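Local coordinates for protein 6-aminohexanoate-cyclic-dimer hydrolase (Arthrobacter sp., PDB 3A2Q) that hydrolyses the cyclic dimer of 6-aminohexanoate, a nylon-6 by-product, to the linear dimer, as a homodimeric member of the amidase family, at residues Ser180-Arg191 with Phe428-Pro439. The protein carries 1 engineered substitution. Numbering follows the deposited sequence.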
loop_
_atom_site.group_PDB
_atom_site.type_symbol
_atom_site.label_atom_id
_atom_site.label_comp_id
_atom_site.label_asym_id
_atom_site.label_seq_id
_atom_site.Cartn_x
_atom_site.Cartn_y
_atom_site.Cartn_z
ATOM N N SER A 180 0.752 -2.865 7.912
ATOM C CA SER A 180 1.306 -2.954 9.261
ATOM C C SER A 180 0.200 -2.763 10.305
ATOM O O SER A 180 0.046 -3.558 11.237
ATOM C CB SER A 180 2.378 -1.873 9.454
ATOM O OG SER A 180 2.870 -1.858 10.789
ATOM N N VAL A 181 -0.572 -1.698 10.123
ATOM C CA VAL A 181 -1.657 -1.346 11.037
ATOM C C VAL A 181 -2.809 -2.348 11.073
ATOM O O VAL A 181 -3.448 -2.518 12.115
ATOM C CB VAL A 181 -2.211 0.055 10.675
ATOM C CG1 VAL A 181 -3.488 0.360 11.470
ATOM C CG2 VAL A 181 -1.146 1.099 10.932
ATOM N N CYS A 182 -3.064 -3.020 9.950
ATOM C CA CYS A 182 -4.159 -3.983 9.864
ATOM C C CYS A 182 -3.769 -5.455 9.932
ATOM O O CYS A 182 -4.620 -6.330 9.783
ATOM C CB CYS A 182 -4.976 -3.733 8.596
ATOM S SG CYS A 182 -5.791 -2.118 8.595
ATOM N N GLY A 183 -2.489 -5.735 10.144
ATOM C CA GLY A 183 -2.061 -7.120 10.265
ATOM C C GLY A 183 -2.124 -7.991 9.026
ATOM O O GLY A 183 -2.498 -9.163 9.105
ATOM N N VAL A 184 -1.771 -7.429 7.876
ATOM C CA VAL A 184 -1.761 -8.200 6.636
ATOM C C VAL A 184 -0.435 -7.943 5.928
ATOM O O VAL A 184 0.368 -7.134 6.391
ATOM C CB VAL A 184 -2.934 -7.812 5.696
ATOM C CG1 VAL A 184 -4.262 -8.075 6.389
ATOM C CG2 VAL A 184 -2.825 -6.353 5.284
ATOM N N VAL A 185 -0.195 -8.652 4.827
ATOM C CA VAL A 185 1.034 -8.462 4.070
ATOM C C VAL A 185 0.841 -7.353 3.041
ATOM O O VAL A 185 -0.121 -7.370 2.276
ATOM C CB VAL A 185 1.444 -9.745 3.321
ATOM C CG1 VAL A 185 2.779 -9.522 2.627
ATOM C CG2 VAL A 185 1.539 -10.908 4.290
ATOM N N GLY A 186 1.758 -6.390 3.022
ATOM C CA GLY A 186 1.656 -5.301 2.070
ATOM C C GLY A 186 2.979 -5.085 1.368
ATOM O O GLY A 186 3.990 -4.818 2.017
ATOM N N LEU A 187 2.983 -5.205 0.046
ATOM C CA LEU A 187 4.213 -5.021 -0.711
ATOM C C LEU A 187 4.230 -3.835 -1.653
ATOM O O LEU A 187 3.298 -3.641 -2.439
ATOM C CB LEU A 187 4.526 -6.274 -1.536
ATOM C CG LEU A 187 5.626 -6.097 -2.596
ATOM C CD1 LEU A 187 6.992 -6.078 -1.921
ATOM C CD2 LEU A 187 5.553 -7.225 -3.611
ATOM N N LYS A 188 5.289 -3.032 -1.551
ATOM C CA LYS A 188 5.519 -1.930 -2.480
ATOM C C LYS A 188 6.660 -2.520 -3.315
ATOM O O LYS A 188 7.805 -2.605 -2.853
ATOM C CB LYS A 188 6.049 -0.669 -1.797
ATOM C CG LYS A 188 6.315 0.457 -2.809
ATOM C CD LYS A 188 7.268 1.527 -2.277
ATOM C CE LYS A 188 8.706 1.038 -2.219
ATOM N NZ LYS A 188 9.252 0.711 -3.572
ATOM N N PRO A 189 6.367 -2.959 -4.545
ATOM C CA PRO A 189 7.438 -3.534 -5.363
ATOM C C PRO A 189 8.450 -2.504 -5.834
ATOM O O PRO A 189 8.372 -1.322 -5.498
ATOM C CB PRO A 189 6.682 -4.166 -6.534
ATOM C CG PRO A 189 5.461 -3.312 -6.653
ATOM C CD PRO A 189 5.065 -3.036 -5.224
ATOM N N THR A 190 9.416 -2.979 -6.605
ATOM C CA THR A 190 10.441 -2.120 -7.176
ATOM C C THR A 190 9.741 -1.110 -8.074
ATOM O O THR A 190 8.741 -1.435 -8.709
ATOM C CB THR A 190 11.398 -2.948 -8.047
ATOM O OG1 THR A 190 12.091 -3.885 -7.213
ATOM C CG2 THR A 190 12.393 -2.044 -8.769
ATOM N N ARG A 191 10.266 0.106 -8.130
ATOM C CA ARG A 191 9.685 1.134 -8.987
ATOM C C ARG A 191 9.647 0.594 -10.419
ATOM O O ARG A 191 10.628 0.027 -10.895
ATOM C CB ARG A 191 10.548 2.403 -8.926
ATOM C CG ARG A 191 10.191 3.478 -9.954
ATOM C CD ARG A 191 11.141 4.661 -9.824
ATOM N NE ARG A 191 10.937 5.378 -8.567
ATOM C CZ ARG A 191 11.906 5.907 -7.830
ATOM N NH1 ARG A 191 13.177 5.803 -8.207
ATOM N NH2 ARG A 191 11.603 6.554 -6.713
ATOM N N PHE A 428 12.102 4.479 0.994
ATOM C CA PHE A 428 12.121 3.494 -0.076
ATOM C C PHE A 428 11.226 3.820 -1.258
ATOM O O PHE A 428 11.316 3.176 -2.304
ATOM C CB PHE A 428 11.852 2.125 0.540
ATOM C CG PHE A 428 12.759 1.850 1.700
ATOM C CD1 PHE A 428 14.134 1.722 1.491
ATOM C CD2 PHE A 428 12.286 1.921 3.005
ATOM C CE1 PHE A 428 15.023 1.683 2.562
ATOM C CE2 PHE A 428 13.168 1.884 4.086
ATOM C CZ PHE A 428 14.541 1.767 3.863
ATOM N N ASN A 429 10.362 4.820 -1.096
ATOM C CA ASN A 429 9.548 5.271 -2.215
ATOM C C ASN A 429 10.532 6.106 -3.023
ATOM O O ASN A 429 10.486 6.131 -4.246
ATOM C CB ASN A 429 8.405 6.191 -1.771
ATOM C CG ASN A 429 7.301 5.447 -1.085
ATOM O OD1 ASN A 429 7.292 5.321 0.137
ATOM N ND2 ASN A 429 6.362 4.929 -1.870
ATOM N N VAL A 430 11.429 6.799 -2.324
ATOM C CA VAL A 430 12.418 7.621 -3.013
ATOM C C VAL A 430 13.471 6.771 -3.718
ATOM O O VAL A 430 13.836 7.064 -4.850
ATOM C CB VAL A 430 13.114 8.605 -2.053
ATOM C CG1 VAL A 430 14.225 9.351 -2.785
ATOM C CG2 VAL A 430 12.092 9.595 -1.513
ATOM N N SER A 431 13.953 5.713 -3.067
ATOM C CA SER A 431 14.964 4.862 -3.691
ATOM C C SER A 431 14.353 3.909 -4.715
ATOM O O SER A 431 15.038 3.463 -5.633
ATOM C CB SER A 431 15.719 4.044 -2.636
ATOM O OG SER A 431 14.887 3.037 -2.099
ATOM N N GLY A 432 13.072 3.587 -4.547
ATOM C CA GLY A 432 12.407 2.689 -5.478
ATOM C C GLY A 432 12.636 1.212 -5.190
ATOM O O GLY A 432 12.228 0.358 -5.976
ATOM N N GLN A 433 13.280 0.903 -4.067
ATOM C CA GLN A 433 13.549 -0.486 -3.710
ATOM C C GLN A 433 12.314 -1.230 -3.240
ATOM O O GLN A 433 11.418 -0.648 -2.635
ATOM C CB GLN A 433 14.611 -0.554 -2.620
ATOM C CG GLN A 433 15.963 -0.068 -3.068
ATOM C CD GLN A 433 16.850 0.281 -1.898
ATOM O OE1 GLN A 433 16.577 1.228 -1.164
ATOM N NE2 GLN A 433 17.914 -0.480 -1.714
ATOM N N PRO A 434 12.255 -2.542 -3.511
ATOM C CA PRO A 434 11.105 -3.347 -3.100
ATOM C C PRO A 434 11.108 -3.460 -1.575
ATOM O O PRO A 434 12.147 -3.714 -0.959
ATOM C CB PRO A 434 11.348 -4.682 -3.803
ATOM C CG PRO A 434 12.846 -4.774 -3.822
ATOM C CD PRO A 434 13.281 -3.370 -4.175
ATOM N N ALA A 435 9.946 -3.261 -0.963
ATOM C CA ALA A 435 9.845 -3.309 0.491
ATOM C C ALA A 435 8.519 -3.924 0.878
ATOM O O ALA A 435 7.466 -3.519 0.382
ATOM C CB ALA A 435 9.957 -1.899 1.073
ATOM N N ILE A 436 8.567 -4.894 1.780
ATOM C CA ILE A 436 7.355 -5.579 2.190
ATOM C C ILE A 436 7.135 -5.505 3.696
ATOM O O ILE A 436 8.089 -5.523 4.477
ATOM C CB ILE A 436 7.417 -7.068 1.740
ATOM C CG1 ILE A 436 6.055 -7.744 1.895
ATOM C CG2 ILE A 436 8.472 -7.813 2.557
ATOM C CD1 ILE A 436 5.988 -9.099 1.217
ATOM N N SER A 437 5.873 -5.379 4.097
ATOM C CA SER A 437 5.536 -5.354 5.518
ATOM C C SER A 437 4.883 -6.698 5.826
ATOM O O SER A 437 3.936 -7.089 5.148
ATOM C CB SER A 437 4.546 -4.231 5.832
ATOM O OG SER A 437 4.254 -4.209 7.220
ATOM N N LEU A 438 5.404 -7.399 6.832
ATOM C CA LEU A 438 4.877 -8.698 7.244
ATOM C C LEU A 438 4.234 -8.527 8.618
ATOM O O LEU A 438 4.814 -7.894 9.497
ATOM C CB LEU A 438 6.012 -9.725 7.331
ATOM C CG LEU A 438 6.816 -9.934 6.043
ATOM C CD1 LEU A 438 7.927 -10.958 6.290
ATOM C CD2 LEU A 438 5.891 -10.404 4.935
ATOM N N PRO A 439 3.033 -9.099 8.821
ATOM C CA PRO A 439 2.308 -8.997 10.098
ATOM C C PRO A 439 2.851 -9.924 11.185
ATOM O O PRO A 439 2.151 -10.819 11.671
ATOM C CB PRO A 439 0.879 -9.342 9.701
ATOM C CG PRO A 439 1.082 -10.361 8.626
ATOM C CD PRO A 439 2.219 -9.793 7.805
HETATM O O HOH W 1 2.357 -6.189 8.147
HETATM O O HOH W 2 14.536 8.466 -7.071
#
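Lys188 reaches from its strand to the end of helix 427-431, and its own backbone is held by Ala435 through the antiparallel pairing of strands 185-188 and 435-439. Its CB lies 3.9 Å from Ala435 O. With CG anti to the backbone N (chi1 178°), CD passes obliquely across the Asn429 amide, 3.5 Å from ND2. Bends at chi3 and chi4 then curl the tip back: CE rests 3.4 Å from Phe428 O, and NZ bonds to Gln433 O (2.7 Å), coming from above that carbonyl plane, and to Pro189 O (2.9 Å). A methionine here would probably leave Gln433 O, in the link between helix 427-431 and strand 435-439, and Pro189 O, just after strand 185-188, without their shared ammonium donor. Asn429 ND2 is hydrogen-bonded to Asp170 and to Ala209 O, and Asn429 lies near the bound 6-aminohexanoic acid. Farther on, Arg191 N bonds in plane to a lone pair of Gly432 O, while Gly432 CA sits 4.0 Å above the centre of the Arg191 guanidinium, whose NH2 donates in its own plane to Val430 O (3.0 Å); NE goes to Gly208. Back along the strand, on the opposite face from the Lys188 side chain, Leu187 CD1 meets Ile436 CB at 3.8 Å, and Val185 CG1 touches Ile436 CD1. Helix 460-473 packs on Leu187 and Ile436 there, Arg176 of helix 176-182 on Lys188 and Ala435 across the sheet, and strands 211-216 and 448-455 flank the pair in the mixed sheet.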